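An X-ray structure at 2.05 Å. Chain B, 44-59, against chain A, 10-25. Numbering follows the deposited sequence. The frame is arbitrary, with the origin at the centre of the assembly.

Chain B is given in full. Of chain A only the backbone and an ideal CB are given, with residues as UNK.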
ATOM      1  N   ARG B  44      -8.141  13.282  15.180  1.00 26.70           N
ATOM      2  CA  ARG B  44      -9.594  13.123  15.192  1.00 27.06           C
ATOM      3  C   ARG B  44     -10.047  12.043  14.206  1.00 26.68           C
ATOM      4  O   ARG B  44     -10.864  11.173  14.541  1.00 25.16           O
ATOM      5  CB  ARG B  44     -10.274  14.460  14.863  1.00 31.42           C
ATOM      6  CG  ARG B  44     -11.793  14.457  15.054  1.00 37.83           C
ATOM      7  CD  ARG B  44     -12.388  15.848  14.818  1.00 43.04           C
ATOM      8  NE  ARG B  44     -11.801  16.858  15.699  1.00 46.83           N
ATOM      9  CZ  ARG B  44     -12.006  16.928  17.013  1.00 49.31           C
ATOM     10  NH1 ARG B  44     -12.794  16.044  17.614  1.00 50.30           N
ATOM     11  NH2 ARG B  44     -11.418  17.878  17.730  1.00 50.00           N
ATOM     12  N   LYS B  45      -9.522  12.097  12.988  1.00 23.58           N
ATOM     13  CA  LYS B  45      -9.871  11.109  11.981  1.00 22.78           C
ATOM     14  C   LYS B  45      -9.395   9.735  12.449  1.00 21.53           C
ATOM     15  O   LYS B  45     -10.126   8.751  12.377  1.00 20.79           O
ATOM     16  CB  LYS B  45      -9.214  11.466  10.646  1.00 26.38           C
ATOM     17  CG  LYS B  45      -9.238  10.352   9.602  1.00 28.78           C
ATOM     18  CD  LYS B  45     -10.648  10.041   9.147  1.00 30.81           C
ATOM     19  CE  LYS B  45     -10.643   9.170   7.890  1.00 32.46           C
ATOM     20  NZ  LYS B  45      -9.969   9.838   6.737  1.00 30.42           N
ATOM     21  N   ALA B  46      -8.163   9.682  12.937  1.00 20.41           N
ATOM     22  CA  ALA B  46      -7.586   8.433  13.420  1.00 21.87           C
ATOM     23  C   ALA B  46      -8.422   7.798  14.530  1.00 20.34           C
ATOM     24  O   ALA B  46      -8.561   6.580  14.578  1.00 20.45           O
ATOM     25  CB  ALA B  46      -6.169   8.673  13.919  1.00 18.09           C
ATOM     26  N   SER B  47      -8.981   8.620  15.414  1.00 18.90           N
ATOM     27  CA  SER B  47      -9.772   8.107  16.522  1.00 19.57           C
ATOM     28  C   SER B  47     -11.028   7.389  16.041  1.00 19.82           C
ATOM     29  O   SER B  47     -11.434   6.395  16.631  1.00 19.44           O
ATOM     30  CB  SER B  47     -10.152   9.238  17.493  1.00 20.56           C
ATOM     31  OG  SER B  47     -11.100  10.121  16.924  1.00 18.71           O
ATOM     32  N   HIS B  48     -11.639   7.894  14.975  1.00 20.19           N
ATOM     33  CA  HIS B  48     -12.835   7.268  14.426  1.00 22.27           C
ATOM     34  C   HIS B  48     -12.475   6.015  13.630  1.00 21.41           C
ATOM     35  O   HIS B  48     -13.162   4.997  13.729  1.00 20.91           O
ATOM     36  CB  HIS B  48     -13.594   8.251  13.530  1.00 24.36           C
ATOM     37  CG  HIS B  48     -14.319   9.320  14.289  1.00 28.57           C
ATOM     38  ND1 HIS B  48     -15.427   9.060  15.067  1.00 30.59           N
ATOM     39  CD2 HIS B  48     -14.084  10.648  14.402  1.00 29.72           C
ATOM     40  CE1 HIS B  48     -15.843  10.182  15.626  1.00 30.28           C
ATOM     41  NE2 HIS B  48     -15.044  11.161  15.239  1.00 30.84           N
ATOM     42  N   VAL B  49     -11.408   6.086  12.838  1.00 19.69           N
ATOM     43  CA  VAL B  49     -10.998   4.922  12.052  1.00 19.03           C
ATOM     44  C   VAL B  49     -10.626   3.773  12.982  1.00 16.71           C
ATOM     45  O   VAL B  49     -11.004   2.638  12.745  1.00 18.98           O
ATOM     46  CB  VAL B  49      -9.800   5.240  11.125  1.00 18.19           C
ATOM     47  CG1 VAL B  49      -9.257   3.956  10.511  1.00 16.65           C
ATOM     48  CG2 VAL B  49     -10.249   6.183  10.002  1.00 21.20           C
ATOM     49  N   LEU B  50      -9.885   4.085  14.042  1.00 17.03           N
ATOM     50  CA  LEU B  50      -9.466   3.090  15.023  1.00 16.96           C
ATOM     51  C   LEU B  50     -10.672   2.334  15.579  1.00 18.20           C
ATOM     52  O   LEU B  50     -10.697   1.102  15.598  1.00 18.64           O
ATOM     53  CB  LEU B  50      -8.719   3.772  16.174  1.00 15.38           C
ATOM     54  CG  LEU B  50      -8.308   2.870  17.342  1.00 17.97           C
ATOM     55  CD1 LEU B  50      -7.389   1.768  16.821  1.00 14.15           C
ATOM     56  CD2 LEU B  50      -7.603   3.693  18.427  1.00 17.36           C
ATOM     57  N   TYR B  51     -11.676   3.080  16.033  1.00 18.82           N
ATOM     58  CA  TYR B  51     -12.869   2.459  16.591  1.00 17.22           C
ATOM     59  C   TYR B  51     -13.614   1.585  15.590  1.00 18.18           C
ATOM     60  O   TYR B  51     -13.965   0.450  15.895  1.00 16.95           O
ATOM     61  CB  TYR B  51     -13.825   3.528  17.133  1.00 18.13           C
ATOM     62  CG  TYR B  51     -15.169   2.963  17.527  1.00 18.84           C
ATOM     63  CD1 TYR B  51     -15.279   2.030  18.562  1.00 21.54           C
ATOM     64  CD2 TYR B  51     -16.326   3.317  16.835  1.00 22.49           C
ATOM     65  CE1 TYR B  51     -16.505   1.459  18.893  1.00 19.92           C
ATOM     66  CE2 TYR B  51     -17.562   2.750  17.162  1.00 23.49           C
ATOM     67  CZ  TYR B  51     -17.640   1.823  18.191  1.00 22.39           C
ATOM     68  OH  TYR B  51     -18.850   1.244  18.505  1.00 23.36           O
ATOM     69  N   ARG B  52     -13.869   2.110  14.396  1.00 18.27           N
ATOM     70  CA  ARG B  52     -14.599   1.340  13.402  1.00 19.05           C
ATOM     71  C   ARG B  52     -13.878   0.073  12.995  1.00 19.62           C
ATOM     72  O   ARG B  52     -14.513  -0.967  12.806  1.00 18.38           O
ATOM     73  CB  ARG B  52     -14.920   2.228  12.201  1.00 21.39           C
ATOM     74  CG  ARG B  52     -15.768   3.405  12.664  1.00 25.95           C
ATOM     75  CD  ARG B  52     -16.160   4.377  11.592  1.00 31.08           C
ATOM     76  NE  ARG B  52     -16.866   5.505  12.199  1.00 34.80           N
ATOM     77  CZ  ARG B  52     -17.788   6.233  11.580  1.00 36.43           C
ATOM     78  NH1 ARG B  52     -18.124   5.953  10.329  1.00 35.16           N
ATOM     79  NH2 ARG B  52     -18.379   7.237  12.215  1.00 37.35           N
ATOM     80  N   ALA B  53     -12.554   0.135  12.887  1.00 16.99           N
ATOM     81  CA  ALA B  53     -11.800  -1.055  12.516  1.00 18.97           C
ATOM     82  C   ALA B  53     -11.750  -2.060  13.674  1.00 18.96           C
ATOM     83  O   ALA B  53     -11.865  -3.269  13.458  1.00 17.29           O
ATOM     84  CB  ALA B  53     -10.391  -0.677  12.103  1.00 17.02           C
ATOM     85  N   SER B  54     -11.582  -1.550  14.895  1.00 20.00           N
ATOM     86  CA  SER B  54     -11.486  -2.395  16.092  1.00 20.35           C
ATOM     87  C   SER B  54     -12.697  -3.297  16.318  1.00 22.09           C
ATOM     88  O   SER B  54     -12.590  -4.319  17.001  1.00 22.82           O
ATOM     89  CB  SER B  54     -11.258  -1.532  17.343  1.00 19.14           C
ATOM     90  OG  SER B  54     -12.403  -0.754  17.651  1.00 20.00           O
ATOM     91  N   LEU B  55     -13.841  -2.925  15.752  1.00 20.85           N
ATOM     92  CA  LEU B  55     -15.056  -3.719  15.896  1.00 20.35           C
ATOM     93  C   LEU B  55     -14.924  -5.084  15.221  1.00 21.88           C
ATOM     94  O   LEU B  55     -15.626  -6.026  15.578  1.00 20.51           O
ATOM     95  CB  LEU B  55     -16.255  -2.971  15.294  1.00 20.17           C
ATOM     96  CG  LEU B  55     -16.809  -1.771  16.073  1.00 19.17           C
ATOM     97  CD1 LEU B  55     -17.726  -0.961  15.172  1.00 16.99           C
ATOM     98  CD2 LEU B  55     -17.569  -2.259  17.326  1.00 18.10           C
ATOM     99  N   ASP B  56     -14.025  -5.195  14.248  1.00 20.26           N
ATOM    100  CA  ASP B  56     -13.856  -6.458  13.547  1.00 20.49           C
ATOM    101  C   ASP B  56     -12.605  -7.242  13.939  1.00 20.70           C
ATOM    102  O   ASP B  56     -12.298  -8.276  13.350  1.00 20.46           O
ATOM    103  CB  ASP B  56     -13.889  -6.233  12.033  1.00 20.45           C
ATOM    104  CG  ASP B  56     -15.277  -5.855  11.533  1.00 22.01           C
ATOM    105  OD1 ASP B  56     -16.252  -6.551  11.887  1.00 21.76           O
ATOM    106  OD2 ASP B  56     -15.393  -4.869  10.779  1.00 20.58           O
ATOM    107  N   PHE B  57     -11.887  -6.736  14.933  1.00 20.53           N
ATOM    108  CA  PHE B  57     -10.698  -7.408  15.439  1.00 22.11           C
ATOM    109  C   PHE B  57     -11.138  -8.147  16.698  1.00 22.25           C
ATOM    110  O   PHE B  57     -12.008  -7.680  17.430  1.00 21.85           O
ATOM    111  CB  PHE B  57      -9.613  -6.387  15.783  1.00 19.72           C
ATOM    112  CG  PHE B  57      -8.746  -6.007  14.619  1.00 20.71           C
ATOM    113  CD1 PHE B  57      -7.498  -6.603  14.444  1.00 21.21           C
ATOM    114  CD2 PHE B  57      -9.160  -5.043  13.710  1.00 21.92           C
ATOM    115  CE1 PHE B  57      -6.673  -6.240  13.382  1.00 21.72           C
ATOM    116  CE2 PHE B  57      -8.343  -4.671  12.638  1.00 22.92           C
ATOM    117  CZ  PHE B  57      -7.093  -5.274  12.477  1.00 22.63           C
ATOM    118  N   PRO B  58     -10.545  -9.313  16.966  1.00 23.01           N
ATOM    119  CA  PRO B  58     -10.939 -10.058  18.161  1.00 24.63           C
ATOM    120  C   PRO B  58     -10.440  -9.443  19.470  1.00 26.34           C
ATOM    121  O   PRO B  58      -9.632  -8.512  19.469  1.00 26.12           O
ATOM    122  CB  PRO B  58     -10.331 -11.435  17.916  1.00 24.46           C
ATOM    123  CG  PRO B  58      -9.051 -11.100  17.192  1.00 23.45           C
ATOM    124  CD  PRO B  58      -9.501 -10.026  16.206  1.00 23.34           C
ATOM    125  N   PRO B  59     -10.952  -9.938  20.607  1.00 27.65           N
ATOM    126  CA  PRO B  59     -10.508  -9.413  21.900  1.00 28.21           C
ATOM    127  C   PRO B  59      -9.051  -9.844  22.065  1.00 28.28           C
ATOM    128  O   PRO B  59      -8.620 -10.806  21.429  1.00 29.11           O
ATOM    129  CB  PRO B  59     -11.447 -10.097  22.895  1.00 27.58           C
ATOM    130  CG  PRO B  59     -11.821 -11.382  22.195  1.00 27.69           C
ATOM    131  CD  PRO B  59     -12.051 -10.906  20.779  1.00 27.31           C
TER
ATOM    132  N   UNK A  10      -6.116   1.300  -0.218  1.00 22.31           N
ATOM    133  CA  UNK A  10      -5.337   1.012   0.985  1.00 23.84           C
ATOM    134  C   UNK A  10      -5.489   2.117   2.023  1.00 25.08           C
ATOM    135  O   UNK A  10      -5.006   2.000   3.153  1.00 25.81           O
ATOM    136  CB  UNK A  10      -3.860   0.828   0.630  1.00 23.84           C
ATOM    137  N   UNK A  11      -6.166   3.188   1.638  1.00 24.42           N
ATOM    138  CA  UNK A  11      -6.386   4.312   2.536  1.00 25.04           C
ATOM    139  C   UNK A  11      -7.439   3.995   3.603  1.00 25.14           C
ATOM    140  O   UNK A  11      -7.306   4.401   4.759  1.00 22.71           O
ATOM    141  CB  UNK A  11      -6.809   5.544   1.734  1.00 25.04           C
ATOM    142  N   UNK A  12      -8.484   3.270   3.222  1.00 24.23           N
ATOM    143  CA  UNK A  12      -9.530   2.910   4.179  1.00 24.00           C
ATOM    144  C   UNK A  12      -9.102   1.691   4.996  1.00 21.13           C
ATOM    145  O   UNK A  12      -8.111   1.031   4.673  1.00 19.84           O
ATOM    146  CB  UNK A  12     -10.849   2.631   3.456  1.00 24.00           C
ATOM    147  N   UNK A  13      -9.860   1.397   6.047  1.00 18.89           N
ATOM    148  CA  UNK A  13      -9.578   0.259   6.917  1.00 19.28           C
ATOM    149  C   UNK A  13     -10.256  -1.026   6.430  1.00 19.23           C
ATOM    150  O   UNK A  13     -10.142  -2.076   7.068  1.00 20.05           O
ATOM    151  CB  UNK A  13     -10.029   0.573   8.345  1.00 19.28           C
ATOM    152  N   UNK A  14     -10.951  -0.950   5.301  1.00 16.34           N
ATOM    153  CA  UNK A  14     -11.660  -2.111   4.776  1.00 16.12           C
ATOM    154  C   UNK A  14     -10.768  -3.313   4.525  1.00 16.22           C
ATOM    155  O   UNK A  14     -11.090  -4.434   4.922  1.00 14.36           O
ATOM    156  CB  UNK A  14     -12.369  -1.733   3.474  1.00 16.12           C
ATOM    157  N   UNK A  15      -9.646  -3.093   3.858  1.00 15.69           N
ATOM    158  CA  UNK A  15      -8.756  -4.203   3.572  1.00 15.76           C
ATOM    159  C   UNK A  15      -8.293  -4.862   4.867  1.00 16.11           C
ATOM    160  O   UNK A  15      -8.325  -6.085   4.991  1.00 17.31           O
ATOM    161  CB  UNK A  15      -7.554  -3.729   2.752  1.00 15.76           C
ATOM    162  N   UNK A  16      -7.885  -4.047   5.834  1.00 15.60           N
ATOM    163  CA  UNK A  16      -7.425  -4.583   7.104  1.00 16.14           C
ATOM    164  C   UNK A  16      -8.454  -5.412   7.861  1.00 17.97           C
ATOM    165  O   UNK A  16      -8.107  -6.451   8.424  1.00 16.50           O
ATOM    166  CB  UNK A  16      -6.966  -3.428   7.996  1.00 16.14           C
ATOM    167  N   UNK A  17      -9.714  -4.975   7.893  1.00 18.07           N
ATOM    168  CA  UNK A  17     -10.726  -5.743   8.625  1.00 18.15           C
ATOM    169  C   UNK A  17     -11.010  -7.083   7.964  1.00 17.18           C
ATOM    170  O   UNK A  17     -11.290  -8.058   8.647  1.00 16.38           O
ATOM    171  CB  UNK A  17     -12.023  -4.939   8.736  1.00 18.15           C
ATOM    172  N   UNK A  18     -10.941  -7.126   6.634  1.00 17.63           N
ATOM    173  CA  UNK A  18     -11.157  -8.367   5.903  1.00 18.44           C
ATOM    174  C   UNK A  18     -10.013  -9.326   6.218  1.00 18.67           C
ATOM    175  O   UNK A  18     -10.220 -10.535   6.345  1.00 18.71           O
ATOM    176  CB  UNK A  18     -11.260  -8.111   4.398  1.00 18.44           C
ATOM    177  N   UNK A  19      -8.807  -8.787   6.347  1.00 16.98           N
ATOM    178  CA  UNK A  19      -7.646  -9.622   6.661  1.00 20.18           C
ATOM    179  C   UNK A  19      -7.770 -10.161   8.081  1.00 20.82           C
ATOM    180  O   UNK A  19      -7.396 -11.306   8.360  1.00 20.53           O
ATOM    181  CB  UNK A  19      -6.345  -8.833   6.499  1.00 20.18           C
ATOM    182  N   UNK A  20      -8.300  -9.328   8.975  1.00 19.63           N
ATOM    183  CA  UNK A  20      -8.495  -9.726  10.365  1.00 21.72           C
ATOM    184  C   UNK A  20      -9.476 -10.892  10.413  1.00 21.61           C
ATOM    185  O   UNK A  20      -9.262 -11.856  11.143  1.00 23.89           O
ATOM    186  CB  UNK A  20      -9.000  -8.554  11.209  1.00 21.72           C
ATOM    187  N   UNK A  21     -10.540 -10.808   9.620  1.00 19.97           N
ATOM    188  CA  UNK A  21     -11.539 -11.868   9.579  1.00 20.52           C
ATOM    189  C   UNK A  21     -10.916 -13.172   9.081  1.00 21.36           C
ATOM    190  O   UNK A  21     -11.182 -14.244   9.621  1.00 20.72           O
ATOM    191  CB  UNK A  21     -12.713 -11.463   8.686  1.00 20.52           C
ATOM    192  N   UNK A  22     -10.088 -13.072   8.045  1.00 20.66           N
ATOM    193  CA  UNK A  22      -9.426 -14.239   7.488  1.00 20.79           C
ATOM    194  C   UNK A  22      -8.490 -14.880   8.512  1.00 22.69           C
ATOM    195  O   UNK A  22      -8.525 -16.095   8.720  1.00 21.38           O
ATOM    196  CB  UNK A  22      -8.650 -13.856   6.226  1.00 20.79           C
ATOM    197  N   UNK A  23      -7.668 -14.053   9.154  1.00 23.10           N
ATOM    198  CA  UNK A  23      -6.701 -14.518  10.146  1.00 26.54           C
ATOM    199  C   UNK A  23      -7.338 -15.045  11.430  1.00 28.65           C
ATOM    200  O   UNK A  23      -6.704 -15.788  12.184  1.00 27.08           O
ATOM    201  CB  UNK A  23      -5.741 -13.378  10.493  1.00 26.54           C
ATOM    202  N   UNK A  24      -8.579 -14.643  11.686  1.00 30.63           N
ATOM    203  CA  UNK A  24      -9.291 -15.105  12.873  1.00 33.08           C
ATOM    204  C   UNK A  24      -9.711 -16.536  12.582  1.00 32.95           C
ATOM    205  O   UNK A  24      -9.663 -17.400  13.458  1.00 32.33           O
ATOM    206  CB  UNK A  24     -10.490 -14.217  13.211  1.00 33.08           C
ATOM    207  N   UNK A  25     -10.110 -16.775  11.337  1.00 32.08           N
ATOM    208  CA  UNK A  25     -10.529 -18.099  10.906  1.00 33.28           C
ATOM    209  C   UNK A  25      -9.316 -19.015  10.782  1.00 34.30           C
ATOM    210  O   UNK A  25      -9.322 -20.133  11.288  1.00 35.40           O
ATOM    211  CB  UNK A  25     -11.284 -18.021   9.577  1.00 33.28           C
TER

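Position 10 is out of reach of chain B. It is Leu A10. Position 11 points sideways, with nothing of chain B near its CB. Only a long side chain could reach across, and what it would meet is the amine of Lys B45, which favours an acid or a polar group. The deposited residue is Lys A11. Its NZ lies 4.2 Å from Lys B45 NZ, two like charges close together; both amines have hydrogen-bond partners elsewhere in the structure. Position 12 also points sideways and touches nothing. It is Ser A12.

Position 13 points toward chain B. Its CB lies 4.0 Å from Ala B53 CB and 4.1 Å from Val B49 CG1. Straight ahead the CB is already in contact; a flat or medium-sized side chain, aromatic or aliphatic, could turn aside and lie along Ala B53 and Arg B52. It is His A13, with chi1 in p. The ring lies flat over the helix backbone at Ala B53: CD2 is 3.9 Å from Ala B53 CA, and NE2 is 4.1 Å from Arg B52 CB. One ring face covers Ala B53 N.

Positions 14 and 15, out of reach, are Tyr A14 and Val A15.

Position 16 points toward chain B. An ideal CB would sit 4.8 Å from Phe B57 CZ, so a small residue suits. It is Gly A16, whose O lies 4.3 Å from Phe B57 CZ.

Position 17 points sideways, its CB 3.9 Å from Asp B56 OD2. A donor could address the carboxylate, and a compact apolar group could pack on Ala B53. It is Val A17, which takes the second course. CG1 is 3.8 Å from Ala B53 O and 4.2 Å from Ala B53 CB. Both carboxylate oxygens of Asp B56 are hydrogen-bonded elsewhere in the structure.

Position 18 points away (Ala A18); 19 points sideways without contact (Lys A19, its end leading away).

Position 20 points toward chain B, its CB 3.9 Å from both Phe B57 CE1 and Asp B56 O. Little space remains, so a small apolar residue suits. It is Ala A20. Its methyl sits over the Phe B57 ring face in a CH-pi contact, CB 3.9 Å from the ring centroid.

Position 21, sideways and at the margin, is Val A21; 22 and 23, out of reach, are Ile A22 and Lys A23.

Position 24 points toward Pro B58, and Asp B56 O offers an acceptor farther off. A long donor fits. It is Arg A24. NH1 donates to Asp B56 O at 2.9 Å, CD packs 3.7 Å from Pro B58 CD, and one guanidinium face covers Pro B58 CB.

Position 25, out of reach, is Ile A25.

Chain A (10-25) LKSHYVGVAKAVIKRI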
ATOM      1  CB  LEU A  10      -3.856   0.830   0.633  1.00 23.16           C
ATOM      2  CG  LEU A  10      -3.476  -0.485  -0.062  1.00 25.20           C
ATOM      3  CD1 LEU A  10      -1.990  -0.479  -0.395  1.00 25.13           C
ATOM      4  CD2 LEU A  10      -3.812  -1.667   0.838  1.00 23.40           C
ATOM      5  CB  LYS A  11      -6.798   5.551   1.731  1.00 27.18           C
ATOM      6  CG  LYS A  11      -7.154   6.751   2.587  1.00 32.40           C
ATOM      7  CD  LYS A  11      -7.292   8.018   1.760  1.00 35.49           C
ATOM      8  CE  LYS A  11      -7.786   9.173   2.628  1.00 39.44           C
ATOM      9  NZ  LYS A  11      -6.943   9.362   3.849  1.00 40.61           N
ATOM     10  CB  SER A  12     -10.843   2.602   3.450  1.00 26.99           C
ATOM     11  OG  SER A  12     -11.340   3.755   2.791  1.00 30.21           O
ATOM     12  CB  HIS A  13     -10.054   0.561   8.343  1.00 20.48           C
ATOM     13  CG  HIS A  13     -11.536   0.747   8.459  1.00 22.64           C
ATOM     14  ND1 HIS A  13     -12.157   1.953   8.214  1.00 23.69           N
ATOM     15  CD2 HIS A  13     -12.524  -0.133   8.749  1.00 24.47           C
ATOM     16  CE1 HIS A  13     -13.464   1.810   8.349  1.00 25.57           C
ATOM     17  NE2 HIS A  13     -13.713   0.553   8.672  1.00 25.53           N
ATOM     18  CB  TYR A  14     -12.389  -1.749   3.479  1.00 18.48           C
ATOM     19  CG  TYR A  14     -13.319  -0.558   3.601  1.00 19.29           C
ATOM     20  CD1 TYR A  14     -14.160  -0.419   4.704  1.00 19.62           C
ATOM     21  CD2 TYR A  14     -13.388   0.403   2.592  1.00 19.20           C
ATOM     22  CE1 TYR A  14     -15.053   0.647   4.800  1.00 23.65           C
ATOM     23  CE2 TYR A  14     -14.279   1.476   2.672  1.00 21.28           C
ATOM     24  CZ  TYR A  14     -15.110   1.591   3.779  1.00 24.29           C
ATOM     25  OH  TYR A  14     -16.000   2.646   3.863  1.00 28.45           O
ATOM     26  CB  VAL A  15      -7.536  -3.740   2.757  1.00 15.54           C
ATOM     27  CG1 VAL A  15      -6.490  -4.840   2.719  1.00 13.80           C
ATOM     28  CG2 VAL A  15      -7.983  -3.381   1.339  1.00 13.58           C
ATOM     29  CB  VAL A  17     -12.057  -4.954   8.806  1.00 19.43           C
ATOM     30  CG1 VAL A  17     -11.818  -3.741   9.681  1.00 17.24           C
ATOM     31  CG2 VAL A  17     -12.615  -4.527   7.468  1.00 21.42           C
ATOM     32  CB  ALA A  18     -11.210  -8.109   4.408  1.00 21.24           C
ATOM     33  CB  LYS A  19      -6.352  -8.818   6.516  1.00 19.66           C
ATOM     34  CG  LYS A  19      -5.951  -8.555   5.069  1.00 21.35           C
ATOM     35  CD  LYS A  19      -4.571  -7.927   5.001  1.00 21.16           C
ATOM     36  CE  LYS A  19      -4.129  -7.702   3.561  1.00 25.01           C
ATOM     37  NZ  LYS A  19      -2.800  -7.027   3.520  1.00 21.40           N
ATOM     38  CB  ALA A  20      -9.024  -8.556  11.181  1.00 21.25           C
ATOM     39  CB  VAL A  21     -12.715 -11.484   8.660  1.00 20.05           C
ATOM     40  CG1 VAL A  21     -13.566 -12.710   8.358  1.00 19.16           C
ATOM     41  CG2 VAL A  21     -13.565 -10.399   9.333  1.00 20.84           C
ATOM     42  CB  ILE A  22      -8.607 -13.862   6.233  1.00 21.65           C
ATOM     43  CG1 ILE A  22      -9.555 -13.423   5.114  1.00 18.15           C
ATOM     44  CG2 ILE A  22      -7.739 -15.057   5.789  1.00 20.27           C
ATOM     45  CD1 ILE A  22      -8.841 -12.956   3.856  1.00 20.91           C
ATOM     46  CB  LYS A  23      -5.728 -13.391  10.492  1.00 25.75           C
ATOM     47  CG  LYS A  23      -4.742 -13.058   9.385  1.00 27.45           C
ATOM     48  CD  LYS A  23      -3.737 -14.186   9.197  1.00 30.89           C
ATOM     49  CE  LYS A  23      -2.605 -13.774   8.272  1.00 32.73           C
ATOM     50  NZ  LYS A  23      -1.532 -14.807   8.247  1.00 34.39           N
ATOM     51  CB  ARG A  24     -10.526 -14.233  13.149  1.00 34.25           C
ATOM     52  CG  ARG A  24     -10.188 -12.804  13.557  1.00 40.32           C
ATOM     53  CD  ARG A  24     -11.425 -11.912  13.706  1.00 44.03           C
ATOM     54  NE  ARG A  24     -12.223 -12.279  14.874  1.00 47.43           N
ATOM     55  CZ  ARG A  24     -13.225 -11.551  15.362  1.00 47.62           C
ATOM     56  NH1 ARG A  24     -13.566 -10.403  14.786  1.00 48.50           N
ATOM     57  NH2 ARG A  24     -13.888 -11.972  16.432  1.00 47.87           N
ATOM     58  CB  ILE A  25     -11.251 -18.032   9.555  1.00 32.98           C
ATOM     59  CG1 ILE A  25     -12.622 -17.385   9.744  1.00 33.15           C
ATOM     60  CG2 ILE A  25     -11.401 -19.426   8.963  1.00 35.00           C
ATOM     61  CD1 ILE A  25     -13.377 -17.211   8.460  1.00 28.18           C
TER
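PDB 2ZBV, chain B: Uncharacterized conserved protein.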